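Local coordinates for hypothetical protein PH0495 (Pyrococcus horikoshii, PDB 1X3L) that catalyses the ATP-dependent phosphorylation of D-glycerate to 2-phosphoglycerate, and accepts several other nucleotides or pyrophosphate as phosphate donor, at residues 182-195 with 253-267. Sequence-based numbering, arbitrary orientation.
Sequences AKMIKGTGIVLIIS and LKEDLPNVHNFLIAS. With EDO (1,2-ethanediol), chain D.
Asn259 and Gly187 meet where two parallel strands begin: Asn259 ND2 donates to Gly187 O at 2.9 Å, with an N-H...O angle of 167° and the acceptor only 4° out of the amide plane. A chi1 of 62°, setting CG between backbone N and carbonyl carbon, turns the amide so that its N-H points at the carbonyls of the 185-187 loop, where ND2 also bonds weakly to Ile185 O and donates to a water that in turn donates to Ala182 O. With an alanine here, Gly187 O is likely to lose this donor, and the loop to be freer to shift. Regular parallel pairing follows, from Gly189 N to Asn259 O (2.7 Å) as far as Ile193, where a beta bulge moves the partner of Ile194 to Ala266. On one face, Val191 and Asn262 run alongside each other in the same sense; Asn262 OD1 sits 3.2 Å from Val191 CB and is also hydrogen-bonded to Thr210 OG1. Val260 continues this face, its CG1 against Ala182 CB (3.9 Å). On the other, the Phe263 ring presents its edge to Val191 O, and its CE2 meets Ile190 CG2 at 4.0 Å; beyond the bulge, Ala266 CB packs on Ile194 CG1 (3.6 Å). Strand 260-266 is outermost within this chain in a Rossmann-like parallel sheet (order 3-2-1-4-5-6), strand 124-129 flanks 188-194, and helix 23-30 and strand 43-46 cover the Phe263 face.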
ATOM      1  N   ALA A 182      15.774  -7.805  10.164  1.00 31.40           N
ATOM      2  CA  ALA A 182      16.722  -8.257   9.152  1.00 31.58           C
ATOM      3  C   ALA A 182      18.088  -8.572   9.771  1.00 32.94           C
ATOM      4  O   ALA A 182      18.791  -9.459   9.298  1.00 33.09           O
ATOM      5  CB  ALA A 182      16.876  -7.199   8.067  1.00 32.60           C
ATOM      6  N   LYS A 183      18.462  -7.848  10.822  1.00 33.39           N
ATOM      7  CA  LYS A 183      19.749  -8.094  11.473  1.00 35.46           C
ATOM      8  C   LYS A 183      19.781  -9.453  12.165  1.00 36.34           C
ATOM      9  O   LYS A 183      20.852  -9.971  12.467  1.00 35.78           O
ATOM     10  CB  LYS A 183      20.060  -6.997  12.496  1.00 33.62           C
ATOM     11  CG  LYS A 183      20.395  -5.651  11.888  1.00 33.99           C
ATOM     12  CD  LYS A 183      20.715  -4.610  12.956  1.00 36.22           C
ATOM     13  CE  LYS A 183      21.994  -4.948  13.718  1.00 38.84           C
ATOM     14  NZ  LYS A 183      22.334  -3.896  14.724  1.00 39.54           N
ATOM     15  N   MET A 184      18.604 -10.029  12.400  1.00 37.13           N
ATOM     16  CA  MET A 184      18.500 -11.325  13.069  1.00 38.99           C
ATOM     17  C   MET A 184      18.548 -12.516  12.115  1.00 39.15           C
ATOM     18  O   MET A 184      18.585 -13.662  12.558  1.00 39.95           O
ATOM     19  CB  MET A 184      17.204 -11.394  13.883  1.00 40.65           C
ATOM     20  CG  MET A 184      17.088 -10.339  14.968  1.00 44.90           C
ATOM     21  SD  MET A 184      15.469 -10.369  15.776  1.00 52.11           S
ATOM     22  CE  MET A 184      15.851 -11.381  17.224  1.00 53.36           C
ATOM     23  N   ILE A 185      18.540 -12.253  10.812  1.00 37.60           N
ATOM     24  CA  ILE A 185      18.577 -13.331   9.824  1.00 37.74           C
ATOM     25  C   ILE A 185      20.008 -13.828   9.612  1.00 39.71           C
ATOM     26  O   ILE A 185      20.865 -13.091   9.122  1.00 40.76           O
ATOM     27  CB  ILE A 185      18.000 -12.856   8.477  1.00 37.50           C
ATOM     28  CG1 ILE A 185      16.538 -12.424   8.660  1.00 35.70           C
ATOM     29  CG2 ILE A 185      18.104 -13.960   7.448  1.00 37.11           C
ATOM     30  CD1 ILE A 185      15.926 -11.793   7.418  1.00 31.01           C
ATOM     31  N   LYS A 186      20.261 -15.080   9.975  1.00 40.67           N
ATOM     32  CA  LYS A 186      21.596 -15.661   9.842  1.00 41.79           C
ATOM     33  C   LYS A 186      21.891 -16.138   8.425  1.00 41.73           C
ATOM     34  O   LYS A 186      23.051 -16.185   8.011  1.00 43.28           O
ATOM     35  CB  LYS A 186      21.762 -16.828  10.821  1.00 43.06           C
ATOM     36  CG  LYS A 186      21.486 -16.453  12.265  1.00 46.69           C
ATOM     37  CD  LYS A 186      21.611 -17.648  13.202  1.00 51.53           C
ATOM     38  CE  LYS A 186      21.180 -17.273  14.614  1.00 53.34           C
ATOM     39  NZ  LYS A 186      21.363 -18.382  15.596  1.00 56.67           N
ATOM     40  N   GLY A 187      20.845 -16.489   7.684  1.00 40.07           N
ATOM     41  CA  GLY A 187      21.043 -16.955   6.322  1.00 39.75           C
ATOM     42  C   GLY A 187      20.701 -15.925   5.259  1.00 38.72           C
ATOM     43  O   GLY A 187      21.165 -14.783   5.299  1.00 38.48           O
ATOM     44  N   THR A 188      19.892 -16.335   4.291  1.00 37.94           N
ATOM     45  CA  THR A 188      19.482 -15.440   3.222  1.00 37.73           C
ATOM     46  C   THR A 188      18.067 -14.942   3.475  1.00 36.58           C
ATOM     47  O   THR A 188      17.145 -15.735   3.668  1.00 35.82           O
ATOM     48  CB  THR A 188      19.516 -16.142   1.852  1.00 38.41           C
ATOM     49  OG1 THR A 188      20.865 -16.502   1.532  1.00 40.55           O
ATOM     50  CG2 THR A 188      18.984 -15.216   0.769  1.00 37.65           C
ATOM     51  N   GLY A 189      17.902 -13.625   3.481  1.00 34.92           N
ATOM     52  CA  GLY A 189      16.588 -13.056   3.696  1.00 33.39           C
ATOM     53  C   GLY A 189      15.963 -12.529   2.418  1.00 33.79           C
ATOM     54  O   GLY A 189      16.544 -11.683   1.729  1.00 33.18           O
ATOM     55  N   ILE A 190      14.783 -13.040   2.081  1.00 32.67           N
ATOM     56  CA  ILE A 190      14.076 -12.581   0.893  1.00 31.90           C
ATOM     57  C   ILE A 190      12.810 -11.886   1.391  1.00 32.10           C
ATOM     58  O   ILE A 190      11.883 -12.534   1.868  1.00 33.19           O
ATOM     59  CB  ILE A 190      13.725 -13.759  -0.048  1.00 31.97           C
ATOM     60  CG1 ILE A 190      15.017 -14.376  -0.595  1.00 32.46           C
ATOM     61  CG2 ILE A 190      12.848 -13.271  -1.196  1.00 31.18           C
ATOM     62  CD1 ILE A 190      14.811 -15.549  -1.543  1.00 32.97           C
ATOM     63  N   VAL A 191      12.792 -10.561   1.292  1.00 29.82           N
ATOM     64  CA  VAL A 191      11.668  -9.767   1.767  1.00 28.63           C
ATOM     65  C   VAL A 191      10.735  -9.348   0.642  1.00 29.14           C
ATOM     66  O   VAL A 191      11.165  -8.727  -0.330  1.00 28.23           O
ATOM     67  CB  VAL A 191      12.176  -8.496   2.492  1.00 29.41           C
ATOM     68  CG1 VAL A 191      11.011  -7.728   3.100  1.00 28.05           C
ATOM     69  CG2 VAL A 191      13.182  -8.888   3.571  1.00 27.60           C
ATOM     70  N   LEU A 192       9.462  -9.712   0.773  1.00 27.48           N
ATOM     71  CA  LEU A 192       8.455  -9.358  -0.218  1.00 28.15           C
ATOM     72  C   LEU A 192       7.526  -8.342   0.445  1.00 27.66           C
ATOM     73  O   LEU A 192       6.906  -8.622   1.474  1.00 27.56           O
ATOM     74  CB  LEU A 192       7.682 -10.604  -0.665  1.00 27.91           C
ATOM     75  CG  LEU A 192       8.554 -11.773  -1.157  1.00 29.71           C
ATOM     76  CD1 LEU A 192       7.659 -12.881  -1.708  1.00 27.24           C
ATOM     77  CD2 LEU A 192       9.529 -11.286  -2.236  1.00 26.44           C
ATOM     78  N   ILE A 193       7.436  -7.162  -0.151  1.00 25.81           N
ATOM     79  CA  ILE A 193       6.628  -6.091   0.418  1.00 26.52           C
ATOM     80  C   ILE A 193       5.516  -5.574  -0.498  1.00 26.85           C
ATOM     81  O   ILE A 193       5.675  -5.502  -1.714  1.00 26.86           O
ATOM     82  CB  ILE A 193       7.535  -4.897   0.791  1.00 23.84           C
ATOM     83  CG1 ILE A 193       8.708  -5.392   1.640  1.00 23.23           C
ATOM     84  CG2 ILE A 193       6.739  -3.840   1.549  1.00 22.81           C
ATOM     85  CD1 ILE A 193       9.811  -4.362   1.841  1.00 23.73           C
ATOM     86  N   ILE A 194       4.388  -5.225   0.110  1.00 27.11           N
ATOM     87  CA  ILE A 194       3.253  -4.663  -0.609  1.00 27.19           C
ATOM     88  C   ILE A 194       3.118  -3.259  -0.044  1.00 26.78           C
ATOM     89  O   ILE A 194       3.079  -3.082   1.171  1.00 27.35           O
ATOM     90  CB  ILE A 194       1.953  -5.450  -0.354  1.00 29.03           C
ATOM     91  CG1 ILE A 194       2.051  -6.827  -1.017  1.00 29.64           C
ATOM     92  CG2 ILE A 194       0.747  -4.669  -0.921  1.00 30.70           C
ATOM     93  CD1 ILE A 194       0.830  -7.699  -0.810  1.00 32.66           C
ATOM     94  N   SER A 195       3.054  -2.263  -0.920  1.00 25.88           N
ATOM     95  CA  SER A 195       2.984  -0.881  -0.476  1.00 27.25           C
ATOM     96  C   SER A 195       1.668  -0.147  -0.666  1.00 27.24           C
ATOM     97  O   SER A 195       1.159  -0.055  -1.779  1.00 24.62           O
ATOM     98  CB  SER A 195       4.075  -0.068  -1.164  1.00 26.42           C
ATOM     99  OG  SER A 195       3.962   1.292  -0.800  1.00 26.65           O
ATOM    100  N   LEU A 253      19.398  -0.636  12.153  1.00 35.70           N
ATOM    101  CA  LEU A 253      20.221  -0.932  10.983  1.00 35.34           C
ATOM    102  C   LEU A 253      20.687   0.325  10.250  1.00 36.19           C
ATOM    103  O   LEU A 253      19.877   1.162   9.853  1.00 35.70           O
ATOM    104  CB  LEU A 253      19.459  -1.841  10.009  1.00 34.69           C
ATOM    105  CG  LEU A 253      20.260  -2.261   8.773  1.00 33.05           C
ATOM    106  CD1 LEU A 253      21.496  -3.027   9.214  1.00 31.45           C
ATOM    107  CD2 LEU A 253      19.407  -3.113   7.854  1.00 34.83           C
ATOM    108  N   LYS A 254      21.998   0.443  10.066  1.00 37.14           N
ATOM    109  CA  LYS A 254      22.583   1.600   9.394  1.00 38.87           C
ATOM    110  C   LYS A 254      23.161   1.264   8.020  1.00 40.10           C
ATOM    111  O   LYS A 254      23.204   2.117   7.137  1.00 41.66           O
ATOM    112  CB  LYS A 254      23.691   2.205  10.271  1.00 38.31           C
ATOM    113  CG  LYS A 254      23.198   2.821  11.575  1.00 36.39           C
ATOM    114  CD  LYS A 254      22.525   4.167  11.336  1.00 34.68           C
ATOM    115  CE  LYS A 254      21.799   4.653  12.580  1.00 33.04           C
ATOM    116  NZ  LYS A 254      20.627   3.782  12.909  1.00 33.91           N
ATOM    117  N   GLU A 255      23.591   0.020   7.840  1.00 41.64           N
ATOM    118  CA  GLU A 255      24.196  -0.408   6.585  1.00 44.42           C
ATOM    119  C   GLU A 255      23.378  -1.477   5.864  1.00 44.47           C
ATOM    120  O   GLU A 255      22.484  -2.091   6.446  1.00 44.57           O
ATOM    121  CB  GLU A 255      25.596  -0.963   6.856  1.00 47.81           C
ATOM    122  CG  GLU A 255      26.524  -0.019   7.606  1.00 53.77           C
ATOM    123  CD  GLU A 255      27.079   1.078   6.721  1.00 56.61           C
ATOM    124  OE1 GLU A 255      27.816   0.751   5.766  1.00 58.78           O
ATOM    125  OE2 GLU A 255      26.781   2.264   6.978  1.00 59.47           O
ATOM    126  N   ASP A 256      23.702  -1.698   4.594  1.00 42.87           N
ATOM    127  CA  ASP A 256      23.021  -2.709   3.796  1.00 43.63           C
ATOM    128  C   ASP A 256      23.553  -4.086   4.171  1.00 41.99           C
ATOM    129  O   ASP A 256      24.736  -4.240   4.464  1.00 41.37           O
ATOM    130  CB  ASP A 256      23.258  -2.469   2.299  1.00 45.74           C
ATOM    131  CG  ASP A 256      22.368  -1.375   1.726  1.00 49.35           C
ATOM    132  OD1 ASP A 256      21.129  -1.541   1.754  1.00 48.68           O
ATOM    133  OD2 ASP A 256      22.909  -0.351   1.247  1.00 50.57           O
ATOM    134  N   LEU A 257      22.669  -5.078   4.170  1.00 39.95           N
ATOM    135  CA  LEU A 257      23.042  -6.453   4.478  1.00 38.34           C
ATOM    136  C   LEU A 257      23.027  -7.233   3.165  1.00 38.86           C
ATOM    137  O   LEU A 257      21.966  -7.478   2.586  1.00 38.60           O
ATOM    138  CB  LEU A 257      22.048  -7.074   5.462  1.00 36.61           C
ATOM    139  CG  LEU A 257      21.961  -6.447   6.855  1.00 37.61           C
ATOM    140  CD1 LEU A 257      20.819  -7.075   7.640  1.00 33.95           C
ATOM    141  CD2 LEU A 257      23.285  -6.647   7.578  1.00 36.62           C
ATOM    142  N   PRO A 258      24.208  -7.636   2.676  1.00 38.84           N
ATOM    143  CA  PRO A 258      24.312  -8.387   1.420  1.00 39.15           C
ATOM    144  C   PRO A 258      23.444  -9.642   1.383  1.00 38.07           C
ATOM    145  O   PRO A 258      23.090 -10.123   0.308  1.00 39.87           O
ATOM    146  CB  PRO A 258      25.802  -8.718   1.338  1.00 40.02           C
ATOM    147  CG  PRO A 258      26.442  -7.554   2.051  1.00 41.43           C
ATOM    148  CD  PRO A 258      25.542  -7.392   3.255  1.00 40.40           C
ATOM    149  N   ASN A 259      23.100 -10.163   2.555  1.00 35.75           N
ATOM    150  CA  ASN A 259      22.297 -11.376   2.648  1.00 34.78           C
ATOM    151  C   ASN A 259      20.781 -11.158   2.776  1.00 33.95           C
ATOM    152  O   ASN A 259      20.017 -12.119   2.756  1.00 33.46           O
ATOM    153  CB  ASN A 259      22.791 -12.228   3.819  1.00 32.71           C
ATOM    154  CG  ASN A 259      22.647 -11.520   5.151  1.00 35.12           C
ATOM    155  OD1 ASN A 259      23.151 -10.410   5.336  1.00 34.46           O
ATOM    156  ND2 ASN A 259      21.962 -12.163   6.091  1.00 34.34           N
ATOM    157  N   VAL A 260      20.347  -9.907   2.921  1.00 33.75           N
ATOM    158  CA  VAL A 260      18.918  -9.610   3.038  1.00 32.63           C
ATOM    159  C   VAL A 260      18.504  -8.725   1.865  1.00 33.44           C
ATOM    160  O   VAL A 260      19.007  -7.614   1.703  1.00 33.08           O
ATOM    161  CB  VAL A 260      18.589  -8.889   4.371  1.00 33.02           C
ATOM    162  CG1 VAL A 260      17.092  -8.584   4.446  1.00 32.48           C
ATOM    163  CG2 VAL A 260      19.002  -9.760   5.547  1.00 28.56           C
ATOM    164  N   HIS A 261      17.578  -9.226   1.055  1.00 32.92           N
ATOM    165  CA  HIS A 261      17.121  -8.514  -0.128  1.00 33.40           C
ATOM    166  C   HIS A 261      15.657  -8.098  -0.042  1.00 32.25           C
ATOM    167  O   HIS A 261      14.781  -8.912   0.235  1.00 30.49           O
ATOM    168  CB  HIS A 261      17.327  -9.406  -1.348  1.00 35.04           C
ATOM    169  CG  HIS A 261      18.689 -10.022  -1.413  1.00 39.24           C
ATOM    170  ND1 HIS A 261      19.761  -9.399  -2.016  1.00 40.99           N
ATOM    171  CD2 HIS A 261      19.164 -11.185  -0.909  1.00 39.18           C
ATOM    172  CE1 HIS A 261      20.837 -10.153  -1.884  1.00 41.27           C
ATOM    173  NE2 HIS A 261      20.502 -11.243  -1.216  1.00 42.35           N
ATOM    174  N   ASN A 262      15.405  -6.823  -0.297  1.00 31.73           N
ATOM    175  CA  ASN A 262      14.057  -6.285  -0.251  1.00 31.46           C
ATOM    176  C   ASN A 262      13.469  -6.145  -1.649  1.00 31.04           C
ATOM    177  O   ASN A 262      14.093  -5.574  -2.542  1.00 29.96           O
ATOM    178  CB  ASN A 262      14.068  -4.933   0.460  1.00 30.32           C
ATOM    179  CG  ASN A 262      14.338  -5.066   1.948  1.00 32.84           C
ATOM    180  OD1 ASN A 262      13.495  -5.558   2.698  1.00 31.04           O
ATOM    181  ND2 ASN A 262      15.519  -4.638   2.380  1.00 30.85           N
ATOM    182  N   PHE A 263      12.269  -6.687  -1.822  1.00 30.14           N
ATOM    183  CA  PHE A 263      11.559  -6.640  -3.093  1.00 31.09           C
ATOM    184  C   PHE A 263      10.163  -6.060  -2.872  1.00 31.29           C
ATOM    185  O   PHE A 263       9.432  -6.499  -1.983  1.00 31.66           O
ATOM    186  CB  PHE A 263      11.405  -8.048  -3.683  1.00 30.49           C
ATOM    187  CG  PHE A 263      12.710  -8.753  -3.940  1.00 31.87           C
ATOM    188  CD1 PHE A 263      13.395  -8.567  -5.141  1.00 32.63           C
ATOM    189  CD2 PHE A 263      13.254  -9.605  -2.980  1.00 30.91           C
ATOM    190  CE1 PHE A 263      14.603  -9.224  -5.384  1.00 33.26           C
ATOM    191  CE2 PHE A 263      14.461 -10.268  -3.211  1.00 31.23           C
ATOM    192  CZ  PHE A 263      15.136 -10.078  -4.415  1.00 31.88           C
ATOM    193  N   LEU A 264       9.801  -5.067  -3.673  1.00 29.29           N
ATOM    194  CA  LEU A 264       8.477  -4.472  -3.592  1.00 30.53           C
ATOM    195  C   LEU A 264       7.724  -5.230  -4.688  1.00 29.19           C
ATOM    196  O   LEU A 264       8.044  -5.089  -5.872  1.00 28.60           O
ATOM    197  CB  LEU A 264       8.553  -2.969  -3.899  1.00 30.70           C
ATOM    198  CG  LEU A 264       7.253  -2.154  -3.840  1.00 32.47           C
ATOM    199  CD1 LEU A 264       6.587  -2.310  -2.479  1.00 29.21           C
ATOM    200  CD2 LEU A 264       7.567  -0.682  -4.122  1.00 32.17           C
ATOM    201  N   ILE A 265       6.742  -6.041  -4.302  1.00 27.12           N
ATOM    202  CA  ILE A 265       6.018  -6.852  -5.283  1.00 25.83           C
ATOM    203  C   ILE A 265       4.588  -6.441  -5.625  1.00 26.51           C
ATOM    204  O   ILE A 265       3.952  -7.041  -6.492  1.00 25.61           O
ATOM    205  CB  ILE A 265       6.015  -8.332  -4.855  1.00 28.00           C
ATOM    206  CG1 ILE A 265       5.141  -8.516  -3.609  1.00 27.97           C
ATOM    207  CG2 ILE A 265       7.446  -8.779  -4.562  1.00 24.65           C
ATOM    208  CD1 ILE A 265       4.838  -9.961  -3.280  1.00 28.98           C
ATOM    209  N   ALA A 266       4.069  -5.433  -4.938  1.00 26.78           N
ATOM    210  CA  ALA A 266       2.723  -4.947  -5.223  1.00 25.96           C
ATOM    211  C   ALA A 266       2.750  -3.488  -4.827  1.00 26.10           C
ATOM    212  O   ALA A 266       3.187  -3.148  -3.726  1.00 26.95           O
ATOM    213  CB  ALA A 266       1.677  -5.716  -4.409  1.00 25.51           C
ATOM    214  N   SER A 267       2.300  -2.629  -5.732  1.00 25.73           N
ATOM    215  CA  SER A 267       2.307  -1.192  -5.485  1.00 26.19           C
ATOM    216  C   SER A 267       1.467  -0.519  -6.552  1.00 26.52           C
ATOM    217  O   SER A 267       1.057  -1.150  -7.522  1.00 26.57           O
ATOM    218  CB  SER A 267       3.732  -0.652  -5.586  1.00 26.49           C
ATOM    219  OG  SER A 267       4.204  -0.763  -6.924  1.00 24.77           O
TER
HETATM  220  C1  EDO D 502      18.920  -4.960   4.000  1.00 44.53           C
HETATM  221  O1  EDO D 502      20.024  -5.375   3.175  1.00 43.78           O
HETATM  222  C2  EDO D 502      18.754  -3.438   3.946  1.00 43.97           C
HETATM  223  O2  EDO D 502      18.506  -3.016   2.601  1.00 45.27           O
HETATM  224  O   HOH W   1      21.367 -10.646   8.605  1.00 35.01           O